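Local coordinates for protein probable M18 family aminopeptidase 1 (Thermotoga maritima, PDB 2GLF) that probably acts as a zinc-dependent aminopeptidase of the M18 family, removing residues from the N terminus of peptides, and here carries bound manganese, at residues Lys140-Ile150 with Met212-Phe220; Ser364-Val373 with Ala404-Ile415. All coordinates share one frame; numbering follows the deposited sequence.

Contact 1. Residues Lys140-Ile150 with Met212-Phe220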
loop_
_atom_site.group_PDB
_atom_site.type_symbol
_atom_site.label_atom_id
_atom_site.label_comp_id
_atom_site.label_asym_id
_atom_site.label_seq_id
_atom_site.Cartn_x
_atom_site.Cartn_y
_atom_site.Cartn_z
ATOM N N LYS A 140 7.239 51.517 -22.599
ATOM C CA LYS A 140 6.165 51.683 -23.575
ATOM C C LYS A 140 6.741 51.222 -24.912
ATOM O O LYS A 140 7.938 50.934 -25.010
ATOM C CB LYS A 140 5.745 53.156 -23.664
ATOM C CG LYS A 140 5.573 53.837 -22.314
ATOM C CD LYS A 140 4.173 53.668 -21.752
ATOM C CE LYS A 140 3.283 54.832 -22.172
ATOM N NZ LYS A 140 3.749 56.153 -21.631
ATOM N N ASN A 141 5.905 51.153 -25.942
ATOM C CA ASN A 141 6.395 50.721 -27.244
ATOM C C ASN A 141 7.335 51.765 -27.838
ATOM O O ASN A 141 8.111 51.468 -28.743
ATOM C CB ASN A 141 5.231 50.481 -28.203
ATOM C CG ASN A 141 5.652 49.711 -29.437
ATOM O OD1 ASN A 141 6.622 50.068 -30.104
ATOM N ND2 ASN A 141 4.921 48.649 -29.750
ATOM N N ASP A 142 7.266 52.987 -27.319
ATOM C CA ASP A 142 8.109 54.074 -27.807
ATOM C C ASP A 142 9.414 54.205 -27.030
ATOM O O ASP A 142 10.107 55.208 -27.152
ATOM C CB ASP A 142 7.358 55.401 -27.727
ATOM C CG ASP A 142 7.152 55.862 -26.301
ATOM O OD1 ASP A 142 6.421 56.852 -26.094
ATOM O OD2 ASP A 142 7.725 55.238 -25.383
ATOM N N GLY A 143 9.734 53.205 -26.217
ATOM C CA GLY A 143 10.963 53.257 -25.447
ATOM C C GLY A 143 10.878 53.998 -24.121
ATOM O O GLY A 143 11.819 53.946 -23.327
ATOM N N THR A 144 9.766 54.685 -23.870
ATOM C CA THR A 144 9.584 55.426 -22.619
ATOM C C THR A 144 9.577 54.497 -21.401
ATOM O O THR A 144 8.742 53.601 -21.293
ATOM C CB THR A 144 8.263 56.234 -22.643
ATOM O OG1 THR A 144 8.392 57.336 -23.552
ATOM C CG2 THR A 144 7.926 56.762 -21.262
ATOM N N GLU A 145 10.512 54.722 -20.485
ATOM C CA GLU A 145 10.628 53.907 -19.282
ATOM C C GLU A 145 9.646 54.365 -18.213
ATOM O O GLU A 145 9.426 55.561 -18.041
ATOM C CB GLU A 145 12.059 53.987 -18.755
ATOM C CG GLU A 145 12.293 53.322 -17.423
ATOM C CD GLU A 145 13.745 53.415 -17.000
ATOM O OE1 GLU A 145 14.562 52.588 -17.465
ATOM O OE2 GLU A 145 14.072 54.331 -16.216
ATOM N N ILE A 146 9.060 53.410 -17.496
ATOM C CA ILE A 146 8.086 53.720 -16.452
ATOM C C ILE A 146 8.326 52.917 -15.179
ATOM O O ILE A 146 8.276 51.693 -15.186
ATOM C CB ILE A 146 6.645 53.452 -16.946
ATOM C CG1 ILE A 146 6.326 54.379 -18.121
ATOM C CG2 ILE A 146 5.647 53.666 -15.814
ATOM C CD1 ILE A 146 4.906 54.277 -18.624
ATOM N N GLU A 147 8.580 53.621 -14.084
ATOM C CA GLU A 147 8.826 52.972 -12.804
ATOM C C GLU A 147 7.522 52.651 -12.067
ATOM O O GLU A 147 6.527 53.371 -12.188
ATOM C CB GLU A 147 9.721 53.859 -11.933
ATOM C CG GLU A 147 10.980 53.163 -11.448
ATOM C CD GLU A 147 11.924 54.095 -10.714
ATOM O OE1 GLU A 147 11.529 54.649 -9.665
ATOM O OE2 GLU A 147 13.065 54.273 -11.190
ATOM N N ILE A 148 7.536 51.562 -11.303
ATOM C CA ILE A 148 6.365 51.134 -10.552
ATOM C C ILE A 148 6.695 50.822 -9.093
ATOM O O ILE A 148 7.583 50.017 -8.802
ATOM C CB ILE A 148 5.721 49.879 -11.197
ATOM C CG1 ILE A 148 5.184 50.227 -12.585
ATOM C CG2 ILE A 148 4.570 49.364 -10.333
ATOM C CD1 ILE A 148 4.112 51.280 -12.561
ATOM N N HIS A 149 5.969 51.473 -8.187
ATOM C CA HIS A 149 6.136 51.274 -6.752
ATOM C C HIS A 149 4.790 51.443 -6.066
ATOM O O HIS A 149 4.438 52.532 -5.627
ATOM C CB HIS A 149 7.135 52.278 -6.194
ATOM C CG HIS A 149 8.488 52.179 -6.819
ATOM N ND1 HIS A 149 9.339 51.120 -6.585
ATOM C CD2 HIS A 149 9.125 52.987 -7.696
ATOM C CE1 HIS A 149 10.443 51.281 -7.292
ATOM N NE2 HIS A 149 10.339 52.407 -7.974
ATOM N N ILE A 150 4.033 50.356 -5.990
ATOM C CA ILE A 150 2.725 50.387 -5.362
ATOM C C ILE A 150 2.726 49.496 -4.131
ATOM O O ILE A 150 3.142 48.344 -4.201
ATOM C CB ILE A 150 1.655 49.901 -6.326
ATOM C CG1 ILE A 150 1.839 50.598 -7.678
ATOM C CG2 ILE A 150 0.279 50.198 -5.756
ATOM C CD1 ILE A 150 0.850 50.175 -8.728
HETATM N N MSE A 212 -2.956 56.216 -15.023
HETATM C CA MSE A 212 -1.937 56.387 -14.000
HETATM C C MSE A 212 -0.526 56.485 -14.570
HETATM O O MSE A 212 0.203 57.428 -14.276
HETATM C CB MSE A 212 -2.005 55.228 -13.009
HETATM C CG MSE A 212 -1.191 55.457 -11.766
HETATM SE SE MSE A 212 -1.702 57.116 -10.933
HETATM C CE MSE A 212 -0.128 58.167 -11.331
ATOM N N TYR A 213 -0.141 55.512 -15.392
ATOM C CA TYR A 213 1.197 55.491 -15.978
ATOM C C TYR A 213 1.172 55.628 -17.492
ATOM O O TYR A 213 2.213 55.590 -18.144
ATOM C CB TYR A 213 1.903 54.190 -15.594
ATOM C CG TYR A 213 1.807 53.879 -14.122
ATOM C CD1 TYR A 213 0.787 53.068 -13.624
ATOM C CD2 TYR A 213 2.726 54.416 -13.219
ATOM C CE1 TYR A 213 0.689 52.796 -12.260
ATOM C CE2 TYR A 213 2.638 54.158 -11.857
ATOM C CZ TYR A 213 1.621 53.347 -11.384
ATOM O OH TYR A 213 1.554 53.087 -10.037
ATOM N N GLY A 214 -0.024 55.784 -18.046
ATOM C CA GLY A 214 -0.164 55.922 -19.486
ATOM C C GLY A 214 0.206 54.653 -20.225
ATOM O O GLY A 214 0.469 54.688 -21.423
ATOM N N ILE A 215 0.207 53.529 -19.510
ATOM C CA ILE A 215 0.566 52.247 -20.101
ATOM C C ILE A 215 -0.576 51.466 -20.739
ATOM O O ILE A 215 -1.754 51.736 -20.513
ATOM C CB ILE A 215 1.264 51.319 -19.065
ATOM C CG1 ILE A 215 0.351 51.076 -17.862
ATOM C CG2 ILE A 215 2.571 51.938 -18.611
ATOM C CD1 ILE A 215 0.951 50.124 -16.825
ATOM N N THR A 216 -0.184 50.493 -21.552
ATOM C CA THR A 216 -1.101 49.612 -22.253
ATOM C C THR A 216 -0.748 48.185 -21.818
ATOM O O THR A 216 0.361 47.929 -21.352
ATOM C CB THR A 216 -0.940 49.758 -23.783
ATOM O OG1 THR A 216 -1.891 48.923 -24.448
ATOM C CG2 THR A 216 0.461 49.363 -24.216
ATOM N N GLU A 217 -1.688 47.262 -21.963
ATOM C CA GLU A 217 -1.463 45.885 -21.556
ATOM C C GLU A 217 -0.233 45.232 -22.169
ATOM O O GLU A 217 0.456 44.457 -21.497
ATOM C CB GLU A 217 -2.694 45.045 -21.869
ATOM C CG GLU A 217 -2.586 43.612 -21.436
ATOM C CD GLU A 217 -3.879 42.867 -21.638
ATOM O OE1 GLU A 217 -4.634 43.239 -22.566
ATOM O OE2 GLU A 217 -4.136 41.906 -20.881
ATOM N N GLU A 218 0.053 45.531 -23.433
ATOM C CA GLU A 218 1.222 44.935 -24.079
ATOM C C GLU A 218 2.541 45.398 -23.457
ATOM O O GLU A 218 3.594 44.803 -23.705
ATOM C CB GLU A 218 1.226 45.236 -25.575
ATOM C CG GLU A 218 2.425 44.649 -26.306
ATOM C CD GLU A 218 2.397 44.928 -27.793
ATOM O OE1 GLU A 218 3.484 44.970 -28.408
ATOM O OE2 GLU A 218 1.290 45.097 -28.348
ATOM N N ASP A 219 2.475 46.442 -22.634
ATOM C CA ASP A 219 3.663 46.979 -21.982
ATOM C C ASP A 219 4.189 46.100 -20.861
ATOM O O ASP A 219 5.343 46.241 -20.461
ATOM C CB ASP A 219 3.392 48.387 -21.450
ATOM C CG ASP A 219 3.272 49.413 -22.558
ATOM O OD1 ASP A 219 2.945 50.578 -22.257
ATOM O OD2 ASP A 219 3.507 49.057 -23.732
ATOM N N PHE A 220 3.357 45.202 -20.340
ATOM C CA PHE A 220 3.815 44.309 -19.276
ATOM C C PHE A 220 4.869 43.364 -19.823
ATOM O O PHE A 220 5.770 42.953 -19.097
ATOM C CB PHE A 220 2.662 43.492 -18.692
ATOM C CG PHE A 220 1.788 44.263 -17.754
ATOM C CD1 PHE A 220 0.469 44.548 -18.083
ATOM C CD2 PHE A 220 2.286 44.712 -16.532
ATOM C CE1 PHE A 220 -0.342 45.270 -17.204
ATOM C CE2 PHE A 220 1.482 45.434 -15.651
ATOM C CZ PHE A 220 0.169 45.713 -15.986
HETATM O O HOH W 1 3.010 51.466 -25.752
HETATM O O HOH W 2 4.390 53.727 -8.993
#
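Lys-140 and Asp-219 are the closest CA pair, 5.6 Å apart, and the gap widens to 7.1 Å between Ile-146 CA and Tyr-213 CA. Side chains and water bridge this gap. Three isoleucines at alternate positions of strand 145-150 meet Tyr-213: Ile-148 over one ring face, Ile-146 obliquely near CB and Ile-150 at the hydroxyl end. With CG1 of Ile-148 opposite the carbonyl carbon (chi1 -65°) and a further bend at chi2, CD1 sits over the middle of the face: it is 3.4 Å from the centroid of the Tyr-213 ring and 14° off the normal, which meets the criteria for a CH-pi contact. Ile-146 CG2 is 3.8 Å from Tyr-213 CB, while its CD1 packs on Ile-215 CG2. Ile-150 brings CG1 and CD1 up to the phenol oxygen. That oxygen also has a water partner, 3.1 Å from Tyr-213 OH, which accepts a hydrogen bond from His-149 N and so ties the far end of the ring to the strand backbone. Lys-140, bent along its chain, lays CD and CE beside Asp-219 OD1 and Gly-214 O; its NZ remains 5.7 Å from Asp-219 OD1, too far for a salt bridge. Gly-214 leaves the helix with positive phi. A second water accepts from Asn-141 N at 2.9 Å and donates to Asp-219 OD2, while Thr-216 N bonds to Asp-219 OD1. Both Asp-219 OD2 and Glu-218 OE1 form salt bridges with Arg-377 of a neighbouring subunit, and Asn-381 of that subunit also bonds to Glu-218 OE1. Within the chain, the contact joins the last part of helix 200-213 and the turn that follows to edge strand 145-150 of the six-stranded antiparallel sheet, with Ile-215 also touching Leu-138 on the adjoining strand 132-139.

Contact 2. Residues Ser364-Val373 with Ala404-Ile415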
loop_
_atom_site.group_PDB
_atom_site.type_symbol
_atom_site.label_atom_id
_atom_site.label_comp_id
_atom_site.label_asym_id
_atom_site.label_seq_id
_atom_site.Cartn_x
_atom_site.Cartn_y
_atom_site.Cartn_z
ATOM N N SER A 364 29.423 19.877 -5.686
ATOM C CA SER A 364 29.224 21.216 -6.232
ATOM C C SER A 364 29.415 22.389 -5.272
ATOM O O SER A 364 28.672 23.368 -5.333
ATOM C CB SER A 364 27.826 21.306 -6.847
ATOM O OG SER A 364 27.616 20.260 -7.778
ATOM N N THR A 365 30.403 22.304 -4.390
ATOM C CA THR A 365 30.644 23.393 -3.455
ATOM C C THR A 365 32.120 23.702 -3.300
ATOM O O THR A 365 32.976 22.818 -3.397
ATOM C CB THR A 365 30.086 23.087 -2.052
ATOM O OG1 THR A 365 30.285 24.225 -1.204
ATOM C CG2 THR A 365 30.802 21.891 -1.435
ATOM N N ASN A 366 32.414 24.974 -3.071
ATOM C CA ASN A 366 33.788 25.381 -2.860
ATOM C C ASN A 366 34.159 24.898 -1.464
ATOM O O ASN A 366 33.318 24.877 -0.573
ATOM C CB ASN A 366 33.913 26.900 -2.939
ATOM C CG ASN A 366 35.274 27.384 -2.509
ATOM O OD1 ASN A 366 35.407 28.088 -1.506
ATOM N ND2 ASN A 366 36.304 26.998 -3.258
ATOM N N ASP A 367 35.408 24.503 -1.276
ATOM C CA ASP A 367 35.848 24.023 0.023
ATOM C C ASP A 367 37.179 24.664 0.413
ATOM O O ASP A 367 38.250 24.115 0.135
ATOM C CB ASP A 367 35.979 22.500 -0.013
ATOM C CG ASP A 367 36.268 21.909 1.345
ATOM O OD1 ASP A 367 36.309 20.663 1.454
ATOM O OD2 ASP A 367 36.454 22.690 2.303
ATOM N N ALA A 368 37.097 25.829 1.056
ATOM C CA ALA A 368 38.270 26.580 1.493
ATOM C C ALA A 368 39.398 25.685 1.989
ATOM O O ALA A 368 39.198 24.847 2.867
ATOM C CB ALA A 368 37.879 27.548 2.580
ATOM N N HIS A 369 40.583 25.876 1.415
ATOM C CA HIS A 369 41.762 25.100 1.781
ATOM C C HIS A 369 42.174 25.460 3.203
ATOM O O HIS A 369 41.973 26.587 3.644
ATOM C CB HIS A 369 42.911 25.423 0.827
ATOM C CG HIS A 369 42.584 25.205 -0.616
ATOM N ND1 HIS A 369 42.256 23.969 -1.128
ATOM C CD2 HIS A 369 42.565 26.062 -1.664
ATOM C CE1 HIS A 369 42.050 24.072 -2.429
ATOM N NE2 HIS A 369 42.231 25.332 -2.781
ATOM N N ALA A 370 42.758 24.509 3.916
ATOM C CA ALA A 370 43.185 24.759 5.279
ATOM C C ALA A 370 44.083 25.995 5.364
ATOM O O ALA A 370 43.928 26.825 6.267
ATOM C CB ALA A 370 43.914 23.549 5.819
ATOM N N GLU A 371 45.017 26.123 4.426
ATOM C CA GLU A 371 45.936 27.257 4.425
ATOM C C GLU A 371 45.197 28.588 4.446
ATOM O O GLU A 371 45.560 29.494 5.198
ATOM C CB GLU A 371 46.868 27.210 3.209
ATOM C CG GLU A 371 46.585 26.089 2.220
ATOM C CD GLU A 371 47.004 24.725 2.732
ATOM O OE1 GLU A 371 48.224 24.488 2.888
ATOM O OE2 GLU A 371 46.107 23.890 2.978
ATOM N N PHE A 372 44.154 28.709 3.632
ATOM C CA PHE A 372 43.390 29.949 3.582
ATOM C C PHE A 372 42.584 30.155 4.865
ATOM O O PHE A 372 42.491 31.271 5.376
ATOM C CB PHE A 372 42.452 29.957 2.379
ATOM C CG PHE A 372 41.855 31.298 2.100
ATOM C CD1 PHE A 372 40.513 31.424 1.759
ATOM C CD2 PHE A 372 42.635 32.448 2.184
ATOM C CE1 PHE A 372 39.955 32.678 1.506
ATOM C CE2 PHE A 372 42.089 33.708 1.936
ATOM C CZ PHE A 372 40.750 33.826 1.596
ATOM N N VAL A 373 41.989 29.090 5.389
ATOM C CA VAL A 373 41.227 29.218 6.622
ATOM C C VAL A 373 42.207 29.662 7.713
ATOM O O VAL A 373 41.847 30.395 8.642
ATOM C CB VAL A 373 40.567 27.878 7.023
ATOM C CG1 VAL A 373 39.744 28.058 8.295
ATOM C CG2 VAL A 373 39.689 27.376 5.889
ATOM N N ALA A 404 30.727 31.427 -4.089
ATOM C CA ALA A 404 32.149 31.281 -3.825
ATOM C C ALA A 404 32.831 30.446 -4.903
ATOM O O ALA A 404 33.867 30.838 -5.437
ATOM C CB ALA A 404 32.367 30.644 -2.457
ATOM N N LYS A 405 32.245 29.299 -5.229
ATOM C CA LYS A 405 32.822 28.413 -6.238
ATOM C C LYS A 405 33.272 29.128 -7.526
ATOM O O LYS A 405 34.362 28.868 -8.044
ATOM C CB LYS A 405 31.824 27.308 -6.600
ATOM C CG LYS A 405 30.595 27.807 -7.338
ATOM C CD LYS A 405 29.772 26.662 -7.910
ATOM C CE LYS A 405 29.107 25.834 -6.824
ATOM N NZ LYS A 405 28.221 24.799 -7.422
ATOM N N PHE A 406 32.430 30.026 -8.035
ATOM C CA PHE A 406 32.721 30.751 -9.266
ATOM C C PHE A 406 33.997 31.571 -9.225
ATOM O O PHE A 406 34.705 31.687 -10.229
ATOM C CB PHE A 406 31.549 31.658 -9.628
ATOM C CG PHE A 406 30.249 30.930 -9.753
ATOM C CD1 PHE A 406 30.156 29.782 -10.542
ATOM C CD2 PHE A 406 29.118 31.373 -9.067
ATOM C CE1 PHE A 406 28.958 29.081 -10.645
ATOM C CE2 PHE A 406 27.910 30.678 -9.163
ATOM C CZ PHE A 406 27.831 29.527 -9.956
ATOM N N PHE A 407 34.295 32.149 -8.069
ATOM C CA PHE A 407 35.496 32.954 -7.944
ATOM C C PHE A 407 36.727 32.079 -7.764
ATOM O O PHE A 407 37.798 32.388 -8.293
ATOM C CB PHE A 407 35.338 33.951 -6.798
ATOM C CG PHE A 407 34.275 34.970 -7.055
ATOM C CD1 PHE A 407 32.934 34.641 -6.911
ATOM C CD2 PHE A 407 34.610 36.232 -7.535
ATOM C CE1 PHE A 407 31.941 35.547 -7.243
ATOM C CE2 PHE A 407 33.620 37.154 -7.875
ATOM C CZ PHE A 407 32.283 36.808 -7.729
ATOM N N ALA A 408 36.571 30.982 -7.028
ATOM C CA ALA A 408 37.677 30.056 -6.818
ATOM C C ALA A 408 37.961 29.431 -8.179
ATOM O O ALA A 408 39.058 28.939 -8.444
ATOM C CB ALA A 408 37.278 28.987 -5.816
ATOM N N GLU A 409 36.942 29.469 -9.034
ATOM C CA GLU A 409 36.999 28.930 -10.387
ATOM C C GLU A 409 37.918 29.818 -11.216
ATOM O O GLU A 409 38.496 29.375 -12.209
ATOM C CB GLU A 409 35.594 28.938 -11.003
ATOM C CG GLU A 409 35.198 27.664 -11.729
ATOM C CD GLU A 409 33.761 27.704 -12.240
ATOM O OE1 GLU A 409 33.481 28.465 -13.192
ATOM O OE2 GLU A 409 32.907 26.977 -11.682
ATOM N N ARG A 410 38.052 31.073 -10.793
ATOM C CA ARG A 410 38.897 32.027 -11.501
ATOM C C ARG A 410 40.332 32.108 -10.990
ATOM O O ARG A 410 41.053 33.056 -11.306
ATOM C CB ARG A 410 38.272 33.418 -11.471
ATOM C CG ARG A 410 36.897 33.474 -12.098
ATOM C CD ARG A 410 36.512 34.905 -12.389
ATOM N NE ARG A 410 35.082 35.125 -12.210
ATOM C CZ ARG A 410 34.134 34.510 -12.903
ATOM N NH1 ARG A 410 34.458 33.628 -13.838
ATOM N NH2 ARG A 410 32.864 34.772 -12.646
ATOM N N GLY A 411 40.739 31.130 -10.188
ATOM C CA GLY A 411 42.105 31.111 -9.706
ATOM C C GLY A 411 42.436 31.676 -8.343
ATOM O O GLY A 411 43.577 31.536 -7.897
ATOM N N SER A 412 41.480 32.307 -7.669
ATOM C CA SER A 412 41.760 32.868 -6.347
ATOM C C SER A 412 41.104 32.086 -5.218
ATOM O O SER A 412 40.115 31.391 -5.432
ATOM C CB SER A 412 41.322 34.334 -6.288
ATOM O OG SER A 412 39.987 34.486 -6.724
ATOM N N ASP A 413 41.668 32.202 -4.018
ATOM C CA ASP A 413 41.152 31.516 -2.837
ATOM C C ASP A 413 39.920 32.212 -2.272
ATOM O O ASP A 413 39.881 33.438 -2.157
ATOM C CB ASP A 413 42.246 31.426 -1.774
ATOM C CG ASP A 413 43.286 30.371 -2.104
ATOM O OD1 ASP A 413 43.100 29.199 -1.717
ATOM O OD2 ASP A 413 44.285 30.707 -2.770
ATOM N N VAL A 414 38.915 31.414 -1.922
ATOM C CA VAL A 414 37.659 31.929 -1.393
ATOM C C VAL A 414 37.245 31.246 -0.096
ATOM O O VAL A 414 37.718 30.153 0.221
ATOM C CB VAL A 414 36.538 31.734 -2.413
ATOM C CG1 VAL A 414 35.336 32.590 -2.043
ATOM C CG2 VAL A 414 37.060 32.059 -3.802
ATOM N N ILE A 415 36.347 31.900 0.639
ATOM C CA ILE A 415 35.836 31.397 1.917
ATOM C C ILE A 415 34.478 32.031 2.211
ATOM O O ILE A 415 34.345 33.251 2.208
ATOM C CB ILE A 415 36.798 31.746 3.090
ATOM C CG1 ILE A 415 36.260 31.192 4.410
ATOM C CG2 ILE A 415 36.961 33.252 3.200
ATOM C CD1 ILE A 415 36.202 29.693 4.460
HETATM O O HOH W 3 40.710 28.202 -0.411
#
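Phe-372 turns its CG opposite the backbone N (chi1 -168°), which carries the ring from helix 370-382 onto Asp-413, and Lys-405 starts with CG between N and carbonyl carbon (chi1 68°), its chain reaching Ser-364. The lysine makes the direct hydrogen bond of the contact, Lys-405 NZ to Ser-364 O at 2.6 Å, with the donor 41° out of the carbonyl plane. At the other end, Asp-413 CB lies over a face of Phe-372, 3.9 Å from the ring centroid, a CH-pi contact; Val-414 O approaches the ring edge. Asp-413 OD1 meets the edge of the His-369 ring in its plane, 3.2 Å from His-369 CD2, and a water accepts from His-369 N and donates to Asp-413 OD1. Arg-69 of a neighbouring subunit pairs with Asp-413 OD2, and Lys-71 of that subunit bonds to His-369 ND1. Between these ends Asn-366 ND2 lies 3.4 Å from Ala-408 CB, and Ala-368 CB packs on Ile-415 CD1. The contact thus places the loop leading into helix 370-382 across helix 404-408 and the start of strand 414-421, which pairs with parallel strand 321-329 in the mixed sheet.

How the contacts relate
Followed from the N terminus, the two contacts come in series: contact 1 has closed before contact 2 opens, so they neither nest nor cross. Contact 1 closes a loop of 61 residues that includes strand 185-189 and most of helix 200-213, within the part built on the antiparallel sheet. Contact 2 closes a shorter loop of 30 residues, with the rest of helix 370-382 and strand 387-389, against the mixed sheet. Their centres are 43 Å apart on opposite sides of the chain's centre, and their nearest atoms about 26 Å. Contact 1 is remote from the annotated metal sites, whereas the Ala-404 side chain in contact 2 is about 11 Å from a bound manganese ion. Contact 1 borders two further subunits and contact 2 one, among the assembly's twelve chains.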